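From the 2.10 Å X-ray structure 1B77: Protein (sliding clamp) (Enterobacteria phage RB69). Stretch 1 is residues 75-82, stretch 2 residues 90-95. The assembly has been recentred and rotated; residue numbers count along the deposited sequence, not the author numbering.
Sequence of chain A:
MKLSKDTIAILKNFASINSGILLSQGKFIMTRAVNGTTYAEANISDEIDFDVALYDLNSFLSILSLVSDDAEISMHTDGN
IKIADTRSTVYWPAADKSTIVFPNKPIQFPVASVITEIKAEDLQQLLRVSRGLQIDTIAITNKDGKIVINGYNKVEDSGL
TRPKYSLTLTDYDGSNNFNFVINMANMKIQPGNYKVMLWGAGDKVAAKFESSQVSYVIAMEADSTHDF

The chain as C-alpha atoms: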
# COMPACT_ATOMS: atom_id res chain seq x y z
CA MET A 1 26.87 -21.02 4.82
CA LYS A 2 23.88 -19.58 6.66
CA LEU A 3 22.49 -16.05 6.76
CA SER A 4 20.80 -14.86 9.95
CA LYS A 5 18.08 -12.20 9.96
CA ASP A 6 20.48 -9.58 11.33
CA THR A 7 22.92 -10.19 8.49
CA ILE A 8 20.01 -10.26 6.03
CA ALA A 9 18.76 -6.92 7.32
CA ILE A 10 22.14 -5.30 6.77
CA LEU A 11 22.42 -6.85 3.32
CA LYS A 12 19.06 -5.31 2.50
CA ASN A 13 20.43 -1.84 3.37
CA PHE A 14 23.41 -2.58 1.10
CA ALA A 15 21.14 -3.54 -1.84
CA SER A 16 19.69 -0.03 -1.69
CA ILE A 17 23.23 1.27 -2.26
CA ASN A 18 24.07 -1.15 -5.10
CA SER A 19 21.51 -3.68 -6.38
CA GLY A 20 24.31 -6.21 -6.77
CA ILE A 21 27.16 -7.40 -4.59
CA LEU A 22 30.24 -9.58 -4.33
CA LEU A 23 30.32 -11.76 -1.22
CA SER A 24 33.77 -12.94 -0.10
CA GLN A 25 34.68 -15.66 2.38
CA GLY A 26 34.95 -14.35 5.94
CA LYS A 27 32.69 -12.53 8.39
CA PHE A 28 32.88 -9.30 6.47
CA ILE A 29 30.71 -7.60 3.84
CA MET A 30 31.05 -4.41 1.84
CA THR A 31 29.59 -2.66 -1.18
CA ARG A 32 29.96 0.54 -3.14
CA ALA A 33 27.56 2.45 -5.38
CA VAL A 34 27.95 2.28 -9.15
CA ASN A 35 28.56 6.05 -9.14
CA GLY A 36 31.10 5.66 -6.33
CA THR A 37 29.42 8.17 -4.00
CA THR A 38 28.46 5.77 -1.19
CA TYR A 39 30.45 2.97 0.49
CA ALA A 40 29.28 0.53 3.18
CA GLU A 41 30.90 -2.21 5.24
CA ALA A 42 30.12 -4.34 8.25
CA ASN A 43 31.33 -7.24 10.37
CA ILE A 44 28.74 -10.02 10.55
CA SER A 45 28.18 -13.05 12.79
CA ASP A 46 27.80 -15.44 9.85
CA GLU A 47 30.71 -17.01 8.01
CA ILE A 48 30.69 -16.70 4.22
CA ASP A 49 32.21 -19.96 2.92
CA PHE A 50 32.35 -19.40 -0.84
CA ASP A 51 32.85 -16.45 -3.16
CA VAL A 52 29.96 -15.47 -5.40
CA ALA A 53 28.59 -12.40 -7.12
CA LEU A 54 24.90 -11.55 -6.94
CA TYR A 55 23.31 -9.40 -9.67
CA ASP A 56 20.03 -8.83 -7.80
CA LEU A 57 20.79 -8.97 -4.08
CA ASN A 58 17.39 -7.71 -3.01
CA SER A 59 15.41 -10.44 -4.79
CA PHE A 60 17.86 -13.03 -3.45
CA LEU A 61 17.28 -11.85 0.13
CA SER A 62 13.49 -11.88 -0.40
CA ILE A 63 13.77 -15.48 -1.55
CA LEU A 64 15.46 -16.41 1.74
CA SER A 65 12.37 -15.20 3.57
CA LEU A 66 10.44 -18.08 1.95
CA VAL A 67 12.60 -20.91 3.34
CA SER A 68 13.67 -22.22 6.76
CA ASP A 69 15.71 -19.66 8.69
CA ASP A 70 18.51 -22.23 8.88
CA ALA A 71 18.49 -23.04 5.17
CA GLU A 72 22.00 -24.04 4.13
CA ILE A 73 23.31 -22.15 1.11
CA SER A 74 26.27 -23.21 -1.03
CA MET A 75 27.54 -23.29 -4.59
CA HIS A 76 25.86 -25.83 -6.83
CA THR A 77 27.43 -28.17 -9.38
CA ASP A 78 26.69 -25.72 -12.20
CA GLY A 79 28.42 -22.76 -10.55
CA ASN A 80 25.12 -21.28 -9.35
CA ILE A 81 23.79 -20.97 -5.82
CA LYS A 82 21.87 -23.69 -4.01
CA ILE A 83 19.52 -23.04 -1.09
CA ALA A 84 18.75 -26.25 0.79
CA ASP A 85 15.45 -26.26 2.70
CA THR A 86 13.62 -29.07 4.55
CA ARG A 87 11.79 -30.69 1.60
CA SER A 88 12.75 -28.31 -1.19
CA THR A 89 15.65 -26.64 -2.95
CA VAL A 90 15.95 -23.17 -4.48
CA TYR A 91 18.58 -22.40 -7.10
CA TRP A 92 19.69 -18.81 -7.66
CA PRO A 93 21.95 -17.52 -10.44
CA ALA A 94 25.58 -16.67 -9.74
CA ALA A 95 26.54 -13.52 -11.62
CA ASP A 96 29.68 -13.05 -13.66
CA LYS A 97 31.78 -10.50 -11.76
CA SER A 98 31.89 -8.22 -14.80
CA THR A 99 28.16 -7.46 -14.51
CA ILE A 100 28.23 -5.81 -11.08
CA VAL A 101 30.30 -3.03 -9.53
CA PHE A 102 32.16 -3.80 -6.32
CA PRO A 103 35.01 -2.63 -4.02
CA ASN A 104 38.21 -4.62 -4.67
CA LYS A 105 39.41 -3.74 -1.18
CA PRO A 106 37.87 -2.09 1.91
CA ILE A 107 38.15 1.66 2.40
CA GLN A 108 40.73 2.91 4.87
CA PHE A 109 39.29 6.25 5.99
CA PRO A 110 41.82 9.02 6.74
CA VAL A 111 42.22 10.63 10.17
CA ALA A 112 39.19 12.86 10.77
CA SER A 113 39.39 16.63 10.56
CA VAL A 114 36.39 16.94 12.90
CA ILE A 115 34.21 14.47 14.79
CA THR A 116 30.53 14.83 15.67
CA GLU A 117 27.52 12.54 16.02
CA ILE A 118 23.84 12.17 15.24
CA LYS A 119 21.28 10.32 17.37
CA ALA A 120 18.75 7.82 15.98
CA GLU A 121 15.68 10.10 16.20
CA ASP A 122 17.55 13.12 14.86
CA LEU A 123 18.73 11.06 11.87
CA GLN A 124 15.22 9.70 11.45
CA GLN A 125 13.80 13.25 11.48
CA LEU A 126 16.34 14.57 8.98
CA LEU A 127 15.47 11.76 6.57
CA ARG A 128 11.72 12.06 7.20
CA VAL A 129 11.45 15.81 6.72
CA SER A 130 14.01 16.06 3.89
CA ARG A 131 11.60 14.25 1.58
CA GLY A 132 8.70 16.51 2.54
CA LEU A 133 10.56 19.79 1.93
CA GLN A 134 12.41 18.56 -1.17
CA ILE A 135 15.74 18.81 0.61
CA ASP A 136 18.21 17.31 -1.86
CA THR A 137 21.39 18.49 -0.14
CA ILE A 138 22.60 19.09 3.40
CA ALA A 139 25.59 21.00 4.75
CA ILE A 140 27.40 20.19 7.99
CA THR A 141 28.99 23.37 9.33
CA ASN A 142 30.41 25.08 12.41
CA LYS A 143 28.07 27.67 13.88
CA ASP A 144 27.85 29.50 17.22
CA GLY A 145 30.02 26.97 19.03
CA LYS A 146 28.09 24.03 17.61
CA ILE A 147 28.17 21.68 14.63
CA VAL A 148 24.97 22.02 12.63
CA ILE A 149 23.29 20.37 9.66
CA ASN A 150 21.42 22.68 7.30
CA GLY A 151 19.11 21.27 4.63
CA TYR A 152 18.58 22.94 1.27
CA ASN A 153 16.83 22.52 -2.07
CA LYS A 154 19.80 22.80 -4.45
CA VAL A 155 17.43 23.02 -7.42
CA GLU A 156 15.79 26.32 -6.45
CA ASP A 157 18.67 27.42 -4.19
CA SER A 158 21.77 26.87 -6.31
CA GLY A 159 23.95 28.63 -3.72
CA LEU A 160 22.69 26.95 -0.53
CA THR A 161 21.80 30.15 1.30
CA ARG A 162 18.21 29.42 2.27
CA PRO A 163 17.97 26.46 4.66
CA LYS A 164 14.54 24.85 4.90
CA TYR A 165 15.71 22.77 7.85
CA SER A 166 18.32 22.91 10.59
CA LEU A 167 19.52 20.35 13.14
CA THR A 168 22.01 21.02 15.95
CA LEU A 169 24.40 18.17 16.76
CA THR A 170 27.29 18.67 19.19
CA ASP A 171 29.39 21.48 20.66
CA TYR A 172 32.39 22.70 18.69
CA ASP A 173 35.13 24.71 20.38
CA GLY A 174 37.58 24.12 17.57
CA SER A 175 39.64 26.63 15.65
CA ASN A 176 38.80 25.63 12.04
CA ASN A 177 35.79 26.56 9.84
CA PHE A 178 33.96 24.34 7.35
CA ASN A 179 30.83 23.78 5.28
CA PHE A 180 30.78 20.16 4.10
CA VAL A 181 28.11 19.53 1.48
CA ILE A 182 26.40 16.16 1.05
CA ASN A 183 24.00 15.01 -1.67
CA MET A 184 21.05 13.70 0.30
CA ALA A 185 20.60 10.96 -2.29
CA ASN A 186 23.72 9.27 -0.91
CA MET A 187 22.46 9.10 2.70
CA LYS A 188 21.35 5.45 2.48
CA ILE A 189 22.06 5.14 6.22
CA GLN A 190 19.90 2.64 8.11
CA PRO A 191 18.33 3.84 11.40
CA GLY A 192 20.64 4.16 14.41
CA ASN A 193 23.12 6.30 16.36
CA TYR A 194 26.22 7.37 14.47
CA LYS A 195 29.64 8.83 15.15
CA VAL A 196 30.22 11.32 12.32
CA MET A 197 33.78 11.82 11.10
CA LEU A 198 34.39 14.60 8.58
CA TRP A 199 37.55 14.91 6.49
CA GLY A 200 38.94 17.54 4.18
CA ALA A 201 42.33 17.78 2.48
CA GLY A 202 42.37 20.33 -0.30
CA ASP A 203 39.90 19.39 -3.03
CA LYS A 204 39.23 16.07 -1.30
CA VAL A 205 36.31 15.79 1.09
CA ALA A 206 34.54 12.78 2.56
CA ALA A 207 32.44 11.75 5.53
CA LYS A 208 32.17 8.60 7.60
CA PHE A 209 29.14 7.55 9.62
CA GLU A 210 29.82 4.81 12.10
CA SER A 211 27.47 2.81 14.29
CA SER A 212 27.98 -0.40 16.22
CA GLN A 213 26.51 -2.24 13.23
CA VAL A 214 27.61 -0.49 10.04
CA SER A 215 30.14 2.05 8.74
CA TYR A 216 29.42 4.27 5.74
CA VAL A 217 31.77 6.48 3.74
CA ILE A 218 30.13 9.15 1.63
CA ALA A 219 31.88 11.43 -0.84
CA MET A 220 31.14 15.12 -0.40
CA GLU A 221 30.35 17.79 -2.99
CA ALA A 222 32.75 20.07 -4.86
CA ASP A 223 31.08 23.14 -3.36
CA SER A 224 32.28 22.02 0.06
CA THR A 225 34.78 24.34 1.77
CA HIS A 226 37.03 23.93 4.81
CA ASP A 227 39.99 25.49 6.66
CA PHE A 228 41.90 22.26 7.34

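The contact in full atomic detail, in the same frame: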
# COMPACT_ATOMS: atom_id res chain seq x y z
N MET A 75 27.44 -23.35 -3.14
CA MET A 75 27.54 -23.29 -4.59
C MET A 75 27.20 -24.64 -5.20
O MET A 75 27.72 -25.67 -4.80
CB MET A 75 28.95 -22.85 -5.01
CG MET A 75 29.03 -22.49 -6.49
SD MET A 75 30.68 -22.00 -7.03
CE MET A 75 30.71 -20.27 -6.43
N HIS A 76 26.30 -24.62 -6.17
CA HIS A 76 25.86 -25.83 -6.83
C HIS A 76 26.84 -26.31 -7.90
O HIS A 76 27.76 -25.60 -8.29
CB HIS A 76 24.50 -25.59 -7.49
CG HIS A 76 23.83 -26.84 -7.95
ND1 HIS A 76 23.10 -26.91 -9.12
CD2 HIS A 76 23.74 -28.07 -7.38
CE1 HIS A 76 22.61 -28.12 -9.26
NE2 HIS A 76 22.98 -28.84 -8.22
N THR A 77 26.61 -27.54 -8.36
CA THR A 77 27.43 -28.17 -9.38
C THR A 77 27.60 -27.34 -10.65
O THR A 77 28.63 -27.44 -11.31
CB THR A 77 26.83 -29.52 -9.78
OG1 THR A 77 26.82 -30.39 -8.64
CG2 THR A 77 27.64 -30.16 -10.88
N ASP A 78 26.60 -26.54 -10.99
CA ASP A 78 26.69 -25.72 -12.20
C ASP A 78 27.31 -24.34 -12.01
O ASP A 78 27.34 -23.53 -12.94
CB ASP A 78 25.30 -25.59 -12.84
CG ASP A 78 24.27 -24.99 -11.89
OD1 ASP A 78 24.61 -24.70 -10.72
OD2 ASP A 78 23.11 -24.80 -12.32
N GLY A 79 27.82 -24.06 -10.81
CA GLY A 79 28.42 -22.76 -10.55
C GLY A 79 27.44 -21.75 -9.98
O GLY A 79 27.82 -20.64 -9.62
N ASN A 80 26.17 -22.14 -9.89
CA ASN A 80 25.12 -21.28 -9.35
C ASN A 80 24.94 -21.55 -7.87
O ASN A 80 25.61 -22.41 -7.30
CB ASN A 80 23.80 -21.53 -10.08
CG ASN A 80 23.79 -20.93 -11.47
OD1 ASN A 80 22.98 -21.33 -12.31
ND2 ASN A 80 24.66 -19.97 -11.71
N ILE A 81 24.03 -20.82 -7.24
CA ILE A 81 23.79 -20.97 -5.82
C ILE A 81 22.66 -21.92 -5.49
O ILE A 81 21.60 -21.89 -6.13
CB ILE A 81 23.42 -19.63 -5.18
CG1 ILE A 81 24.51 -18.60 -5.45
CG2 ILE A 81 23.18 -19.82 -3.69
CD1 ILE A 81 24.07 -17.19 -5.17
N LYS A 82 22.88 -22.75 -4.47
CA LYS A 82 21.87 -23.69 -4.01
C LYS A 82 21.41 -23.35 -2.60
O LYS A 82 22.23 -23.12 -1.71
CB LYS A 82 22.41 -25.13 -4.03
CG LYS A 82 21.43 -26.12 -3.41
CD LYS A 82 21.96 -27.54 -3.35
CE LYS A 82 20.99 -28.45 -2.58
NZ LYS A 82 21.36 -29.90 -2.67
N VAL A 90 16.10 -24.35 -3.65
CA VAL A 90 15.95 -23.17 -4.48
C VAL A 90 17.30 -22.87 -5.11
O VAL A 90 18.31 -22.79 -4.40
CB VAL A 90 15.52 -21.92 -3.67
CG1 VAL A 90 15.52 -20.69 -4.58
CG2 VAL A 90 14.14 -22.13 -3.05
N TYR A 91 17.34 -22.73 -6.43
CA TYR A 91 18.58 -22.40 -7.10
C TYR A 91 18.52 -20.94 -7.51
O TYR A 91 17.48 -20.46 -7.96
CB TYR A 91 18.78 -23.29 -8.34
CG TYR A 91 18.82 -24.76 -8.02
CD1 TYR A 91 19.94 -25.34 -7.43
CD2 TYR A 91 17.72 -25.58 -8.28
CE1 TYR A 91 19.97 -26.69 -7.11
CE2 TYR A 91 17.74 -26.93 -7.98
CZ TYR A 91 18.87 -27.49 -7.39
OH TYR A 91 18.87 -28.83 -7.09
N TRP A 92 19.62 -20.22 -7.31
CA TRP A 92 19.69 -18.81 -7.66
C TRP A 92 20.93 -18.57 -8.51
O TRP A 92 22.00 -19.09 -8.23
CB TRP A 92 19.73 -17.95 -6.38
CG TRP A 92 19.52 -16.48 -6.63
CD1 TRP A 92 20.47 -15.55 -6.94
CD2 TRP A 92 18.26 -15.79 -6.63
NE1 TRP A 92 19.89 -14.32 -7.13
CE2 TRP A 92 18.53 -14.44 -6.94
CE3 TRP A 92 16.94 -16.18 -6.39
CZ2 TRP A 92 17.53 -13.47 -7.02
CZ3 TRP A 92 15.93 -15.21 -6.47
CH2 TRP A 92 16.24 -13.87 -6.79
N PRO A 93 20.80 -17.77 -9.58
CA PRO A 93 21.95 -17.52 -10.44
C PRO A 93 23.13 -16.78 -9.83
O PRO A 93 22.97 -15.82 -9.08
CB PRO A 93 21.33 -16.74 -11.60
CG PRO A 93 20.25 -15.97 -10.92
CD PRO A 93 19.62 -17.02 -10.05
N ALA A 94 24.32 -17.27 -10.17
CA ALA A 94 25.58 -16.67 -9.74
C ALA A 94 25.95 -15.75 -10.89
O ALA A 94 26.00 -16.17 -12.04
CB ALA A 94 26.64 -17.74 -9.58
N ALA A 95 26.21 -14.48 -10.59
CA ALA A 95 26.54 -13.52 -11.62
C ALA A 95 28.02 -13.50 -12.01
O ALA A 95 28.89 -13.82 -11.20
CB ALA A 95 26.12 -12.13 -11.18

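The backbone pairing is the plainest part of the contact. Ile-81 and Trp-92 form an antiparallel hydrogen-bonded pair: Ile-81 N donates to Trp-92 O at 2.8 Å with an N-H...O angle of 158°, and Trp-92 N returns the bond to Ile-81 O at 2.8 Å and 164°. Ile-81 O also receives a CA-H contact from Tyr-91 CA at 3.2 Å, with 140° at the hydrogen. The next pair, Lys-82 with Tyr-91, is non-hydrogen-bonded, its CA atoms 4.7 Å apart. In all, 439 Å² is buried between the stretches, summed over both.

Because neighbours along a strand alternate, Ile-81 and Trp-92 share one face of the sheet and Lys-82 and Tyr-91 the other. On the first, Ile-81 adopts m at chi1 (-56°) and t at chi2 (165°), which extends CD1 to 4.3 Å from Pro-93 O. Trp-92 is t at chi1 (-168°); the end of the indole leads away from stretch 1, yet the near side of the ring still meets Ile-81: Trp-92 CD1 lies 4.3 Å from Ile-81 CD1, beside the 4.2 Å between Ile-81 CB and Trp-92 CB. Both residues are buried, as suits their large apolar groups.

On the other face, Tyr-91 takes chi1 m (-59°), and the end of its side chain comes nearer to stretch 1 than its CA-to-CB direction suggests. Its CE1 reaches 4.0 Å from Lys-82 CG and 3.7 Å from His-76 CE1. Lys-82 is t at all four chi angles; this extended chain sets aliphatic carbon beside the phenol while carrying NZ onward. Tyr-91 CE1 sits over one face of the His-76 imidazole, but the ring planes meet at 36° with centroids 4.8 Å apart, an oblique arrangement.

His-76 is placed by the type I turn from His-76 to Gly-79. Gly-79 N donates to His-76 O at 3.0 Å, and His-76 N donates to Asn-80 O at 2.6 Å. Asp-78, at chi1 p (57°), swings its carboxylate back over the turn: OD1 accepts from Asn-80 N at 3.1 Å and 157°, and weakly from His-76 ND1 at 3.1 Å and 129°. Gly-79 has phi/psi of 92/-5°, where a CB would jam against the carbonyl O of Asp-78; the backbone itself therefore calls for glycine.

Past the Ile-81/Trp-92 pair, Ala-94 points toward stretch 1 and its CB meets Gly-79 O at 3.1 Å, a tight approach in which a methyl is already close. The backbone of Asn-80 sets its CB 3.6 Å from Trp-92 O.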